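Local coordinates for protein type I modular polyketide synthase (Streptomyces albus subsp. albus, PDB 6IYT) that is the acyltransferase domain of a salinomycin polyketide synthase module and probably transfers the acyl group of ethylmalonyl-CoA, as extender unit, to the acyl carrier protein, at residues S223-L237 and L334-P346. Numbering follows the deposited sequence.
Sequences SGALSLGDAAQVVVL and LLSFVEPREGSVP
With CG anti to the backbone N (chi1 -168°) and the chain extended beyond it, Q233 lays its amide flat on the F337 ring, whose own CG sits between backbone N and carbonyl carbon (chi1 66°). The planes lie 13° apart, Q233 CD over the ring centre and Q233 CG 3.4 Å from F337 CZ. V338 CG2 covers the opposite face off-centre, and itself meets V234 CG2 at 3.6 Å; L237 CD1 reaches F337 CE2 obliquely. Next along, L226 CD2 presses tightly on V338 CG1. S227 is the N-cap of helix 228-245, its OG accepting from D230 N. D230 in turn ties the loop after helix 328-334 to the first turn of this acyltransferase-domain helix: its OD2 accepts from E339 N at 3.0 Å, met from above the carboxylate plane, and takes a second hydrogen from water 2, which bridges S227 N and E339 O. L228 and A232, pointing away from the loop, pack on helix 144-158; A231 and V235, likewise, on helix 181-200. Ahead of the cap, the turn leaving helix 215-223 is held through successive carbonyls: S223 O by S344 N at 2.7 Å and nearly straight, G224 O by R341 NE at 2.8 Å, A225 O by R341 N at 2.9 Å. R341 lays one guanidinium face over S227 N while G224 O lies in its plane. Water 1 links S223 OG to V345 O.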
loop_
_atom_site.group_PDB
_atom_site.type_symbol
_atom_site.label_atom_id
_atom_site.label_comp_id
_atom_site.label_asym_id
_atom_site.label_seq_id
_atom_site.Cartn_x
_atom_site.Cartn_y
_atom_site.Cartn_z
ATOM N N SER A 223 -6.923 -11.681 2.706
ATOM C CA SER A 223 -7.406 -12.813 1.922
ATOM C C SER A 223 -8.309 -13.747 2.760
ATOM O O SER A 223 -8.898 -14.682 2.220
ATOM C CB SER A 223 -6.252 -13.603 1.328
ATOM O OG SER A 223 -5.619 -14.410 2.307
ATOM N N GLY A 224 -8.238 -13.628 4.081
ATOM C CA GLY A 224 -8.955 -14.566 4.955
ATOM C C GLY A 224 -8.209 -15.874 5.236
ATOM O O GLY A 224 -8.776 -16.802 5.867
ATOM N N ALA A 225 -6.928 -15.933 4.868
ATOM C CA ALA A 225 -6.136 -17.107 5.110
ATOM C C ALA A 225 -5.879 -17.254 6.625
ATOM O O ALA A 225 -5.723 -18.370 7.136
ATOM C CB ALA A 225 -4.823 -17.033 4.357
ATOM N N LEU A 226 -5.759 -16.128 7.316
ATOM C CA LEU A 226 -5.754 -16.149 8.770
ATOM C C LEU A 226 -6.945 -15.379 9.259
ATOM O O LEU A 226 -7.287 -14.362 8.694
ATOM C CB LEU A 226 -4.491 -15.503 9.319
ATOM C CG LEU A 226 -3.161 -16.244 9.109
ATOM C CD1 LEU A 226 -2.023 -15.380 9.613
ATOM C CD2 LEU A 226 -3.193 -17.580 9.812
ATOM N N SER A 227 -7.470 -15.764 10.414
ATOM C CA SER A 227 -8.441 -14.930 11.086
ATOM C C SER A 227 -7.764 -13.604 11.463
ATOM O O SER A 227 -6.545 -13.535 11.622
ATOM C CB SER A 227 -8.988 -15.654 12.336
ATOM O OG SER A 227 -8.021 -15.732 13.363
ATOM N N LEU A 228 -8.547 -12.555 11.630
ATOM C CA LEU A 228 -8.018 -11.311 12.156
ATOM C C LEU A 228 -7.266 -11.493 13.460
ATOM O O LEU A 228 -6.190 -10.909 13.660
ATOM C CB LEU A 228 -9.146 -10.341 12.392
ATOM C CG LEU A 228 -8.970 -8.914 11.977
ATOM C CD1 LEU A 228 -8.339 -8.811 10.586
ATOM C CD2 LEU A 228 -10.354 -8.269 12.003
ATOM N N GLY A 229 -7.853 -12.265 14.378
ATOM C CA GLY A 229 -7.197 -12.566 15.650
ATOM C C GLY A 229 -5.835 -13.210 15.486
ATOM O O GLY A 229 -4.889 -12.823 16.150
ATOM N N ASP A 230 -5.769 -14.272 14.672
ATOM C CA ASP A 230 -4.516 -15.010 14.483
ATOM C C ASP A 230 -3.469 -14.116 13.822
ATOM O O ASP A 230 -2.339 -14.092 14.252
ATOM C CB ASP A 230 -4.714 -16.275 13.635
ATOM C CG ASP A 230 -5.218 -17.489 14.458
ATOM O OD1 ASP A 230 -5.371 -17.383 15.704
ATOM O OD2 ASP A 230 -5.458 -18.558 13.829
ATOM N N ALA A 231 -3.857 -13.376 12.775
ATOM C CA ALA A 231 -2.900 -12.473 12.090
ATOM C C ALA A 231 -2.375 -11.415 13.074
ATOM O O ALA A 231 -1.159 -11.168 13.180
ATOM C CB ALA A 231 -3.576 -11.800 10.883
ATOM N N ALA A 232 -3.273 -10.822 13.823
ATOM C CA ALA A 232 -2.884 -9.852 14.817
ATOM C C ALA A 232 -1.907 -10.415 15.842
ATOM O O ALA A 232 -0.885 -9.791 16.165
ATOM C CB ALA A 232 -4.106 -9.271 15.492
ATOM N N GLN A 233 -2.188 -11.603 16.332
ATOM C CA GLN A 233 -1.344 -12.227 17.300
ATOM C C GLN A 233 0.033 -12.595 16.732
ATOM O O GLN A 233 1.045 -12.420 17.421
ATOM C CB GLN A 233 -2.035 -13.462 17.900
ATOM C CG GLN A 233 -1.335 -14.009 19.111
ATOM C CD GLN A 233 -2.103 -15.139 19.797
ATOM O OE1 GLN A 233 -3.206 -15.488 19.408
ATOM N NE2 GLN A 233 -1.552 -15.627 20.887
ATOM N N VAL A 234 0.091 -12.993 15.456
ATOM C CA VAL A 234 1.365 -13.256 14.813
ATOM C C VAL A 234 2.219 -11.999 14.771
ATOM O O VAL A 234 3.413 -12.029 15.137
ATOM C CB VAL A 234 1.225 -13.819 13.399
ATOM C CG1 VAL A 234 2.558 -13.894 12.734
ATOM C CG2 VAL A 234 0.585 -15.197 13.408
ATOM N N VAL A 235 1.652 -10.900 14.307
ATOM C CA VAL A 235 2.466 -9.692 14.154
ATOM C C VAL A 235 2.903 -9.115 15.504
ATOM O O VAL A 235 4.056 -8.697 15.647
ATOM C CB VAL A 235 1.811 -8.608 13.263
ATOM C CG1 VAL A 235 0.628 -7.971 13.943
ATOM C CG2 VAL A 235 2.843 -7.543 12.909
ATOM N N VAL A 236 2.059 -9.240 16.522
ATOM C CA VAL A 236 2.407 -8.769 17.857
ATOM C C VAL A 236 3.533 -9.621 18.442
ATOM O O VAL A 236 4.542 -9.104 18.877
ATOM C CB VAL A 236 1.198 -8.784 18.817
ATOM C CG1 VAL A 236 1.664 -8.535 20.271
ATOM C CG2 VAL A 236 0.189 -7.722 18.415
ATOM N N LEU A 237 3.388 -10.928 18.412
ATOM C CA LEU A 237 4.357 -11.777 19.097
ATOM C C LEU A 237 5.686 -11.806 18.383
ATOM O O LEU A 237 6.722 -11.838 19.021
ATOM C CB LEU A 237 3.833 -13.189 19.261
ATOM C CG LEU A 237 2.680 -13.355 20.235
ATOM C CD1 LEU A 237 2.285 -14.835 20.279
ATOM C CD2 LEU A 237 3.015 -12.828 21.626
ATOM N N LEU A 334 6.122 -19.862 19.768
ATOM C CA LEU A 334 5.311 -18.649 19.920
ATOM C C LEU A 334 4.096 -18.679 19.002
ATOM O O LEU A 334 3.015 -18.233 19.378
ATOM C CB LEU A 334 6.162 -17.438 19.549
ATOM C CG LEU A 334 6.359 -16.224 20.431
ATOM C CD1 LEU A 334 5.883 -16.367 21.868
ATOM C CD2 LEU A 334 7.833 -15.813 20.381
ATOM N N LEU A 335 4.275 -19.208 17.792
ATOM C CA LEU A 335 3.254 -19.114 16.723
ATOM C C LEU A 335 2.511 -20.420 16.467
ATOM O O LEU A 335 1.776 -20.531 15.491
ATOM C CB LEU A 335 3.927 -18.662 15.419
ATOM C CG LEU A 335 4.698 -17.321 15.481
ATOM C CD1 LEU A 335 5.125 -16.905 14.082
ATOM C CD2 LEU A 335 3.888 -16.213 16.129
ATOM N N SER A 336 2.641 -21.381 17.379
ATOM C CA SER A 336 2.022 -22.706 17.186
ATOM C C SER A 336 0.480 -22.650 17.227
ATOM O O SER A 336 -0.195 -23.573 16.764
ATOM C CB SER A 336 2.520 -23.671 18.250
ATOM O OG SER A 336 2.218 -23.177 19.555
ATOM N N PHE A 337 -0.064 -21.579 17.770
ATOM C CA PHE A 337 -1.538 -21.396 17.840
ATOM C C PHE A 337 -2.207 -21.235 16.478
ATOM O O PHE A 337 -3.431 -21.304 16.375
ATOM C CB PHE A 337 -1.876 -20.191 18.716
ATOM C CG PHE A 337 -1.408 -18.877 18.146
ATOM C CD1 PHE A 337 -2.159 -18.213 17.169
ATOM C CD2 PHE A 337 -0.179 -18.366 18.484
ATOM C CE1 PHE A 337 -1.724 -17.017 16.632
ATOM C CE2 PHE A 337 0.271 -17.163 17.918
ATOM C CZ PHE A 337 -0.482 -16.534 16.950
ATOM N N VAL A 338 -1.440 -20.804 15.477
ATOM C CA VAL A 338 -2.033 -20.345 14.220
ATOM C C VAL A 338 -2.874 -21.430 13.559
ATOM O O VAL A 338 -2.492 -22.583 13.527
ATOM C CB VAL A 338 -0.952 -19.864 13.227
ATOM C CG1 VAL A 338 -1.584 -19.523 11.906
ATOM C CG2 VAL A 338 -0.266 -18.648 13.789
ATOM N N GLU A 339 -4.057 -21.047 13.080
ATOM C CA GLU A 339 -4.919 -21.963 12.343
ATOM C C GLU A 339 -5.214 -21.420 10.951
ATOM O O GLU A 339 -6.299 -20.847 10.707
ATOM C CB GLU A 339 -6.223 -22.168 13.090
ATOM C CG GLU A 339 -6.022 -22.781 14.449
ATOM C CD GLU A 339 -5.690 -24.273 14.395
ATOM O OE1 GLU A 339 -5.693 -24.850 13.301
ATOM O OE2 GLU A 339 -5.434 -24.867 15.459
ATOM N N PRO A 340 -4.269 -21.577 10.048
ATOM C CA PRO A 340 -4.460 -21.113 8.685
ATOM C C PRO A 340 -5.543 -21.893 7.966
ATOM O O PRO A 340 -5.805 -23.062 8.308
ATOM C CB PRO A 340 -3.102 -21.367 8.029
ATOM C CG PRO A 340 -2.505 -22.494 8.813
ATOM C CD PRO A 340 -2.985 -22.285 10.220
ATOM N N ARG A 341 -6.111 -21.287 6.942
ATOM C CA ARG A 341 -7.154 -21.930 6.148
ATOM C C ARG A 341 -7.187 -21.366 4.744
ATOM O O ARG A 341 -6.611 -20.298 4.468
ATOM C CB ARG A 341 -8.532 -21.807 6.829
ATOM C CG ARG A 341 -9.087 -20.374 6.886
ATOM C CD ARG A 341 -8.751 -19.688 8.186
ATOM N NE ARG A 341 -9.214 -18.298 8.173
ATOM C CZ ARG A 341 -10.087 -17.794 9.028
ATOM N NH1 ARG A 341 -10.377 -18.459 10.129
ATOM N NH2 ARG A 341 -10.526 -16.569 8.872
ATOM N N GLU A 342 -7.878 -22.073 3.847
ATOM C CA GLU A 342 -7.962 -21.655 2.454
ATOM C C GLU A 342 -8.764 -20.347 2.372
ATOM O O GLU A 342 -9.787 -20.176 3.078
ATOM C CB GLU A 342 -8.551 -22.812 1.549
ATOM C CG GLU A 342 -7.691 -24.093 1.561
ATOM C CD GLU A 342 -8.075 -25.193 0.515
ATOM O OE1 GLU A 342 -7.543 -26.313 0.627
ATOM O OE2 GLU A 342 -8.784 -24.923 -0.446
ATOM N N GLY A 343 -8.151 -19.325 1.752
ATOM C CA GLY A 343 -8.686 -17.948 1.781
ATOM C C GLY A 343 -9.649 -17.679 0.608
ATOM O O GLY A 343 -9.969 -18.599 -0.167
ATOM N N SER A 344 -10.095 -16.419 0.500
ATOM C CA SER A 344 -11.064 -15.957 -0.526
ATOM C C SER A 344 -10.421 -15.909 -1.878
ATOM O O SER A 344 -11.090 -15.960 -2.926
ATOM C CB SER A 344 -11.531 -14.524 -0.163
ATOM O OG SER A 344 -12.644 -14.578 0.684
ATOM N N VAL A 345 -9.117 -15.675 -1.846
ATOM C CA VAL A 345 -8.373 -15.211 -2.939
ATOM C C VAL A 345 -6.948 -15.744 -2.691
ATOM O O VAL A 345 -6.537 -15.867 -1.532
ATOM C CB VAL A 345 -8.496 -13.691 -2.903
ATOM C CG1 VAL A 345 -7.216 -12.991 -2.634
ATOM C CG2 VAL A 345 -9.303 -13.185 -4.046
ATOM N N PRO A 346 -6.246 -16.187 -3.743
ATOM C CA PRO A 346 -4.902 -16.745 -3.484
ATOM C C PRO A 346 -3.911 -15.735 -2.927
ATOM O O PRO A 346 -3.964 -14.544 -3.292
ATOM C CB PRO A 346 -4.426 -17.220 -4.877
ATOM C CG PRO A 346 -5.622 -17.252 -5.723
ATOM C CD PRO A 346 -6.633 -16.298 -5.158
HETATM O O HOH W 1 -5.367 -16.634 0.792
HETATM O O HOH W 2 -6.677 -18.255 11.393
#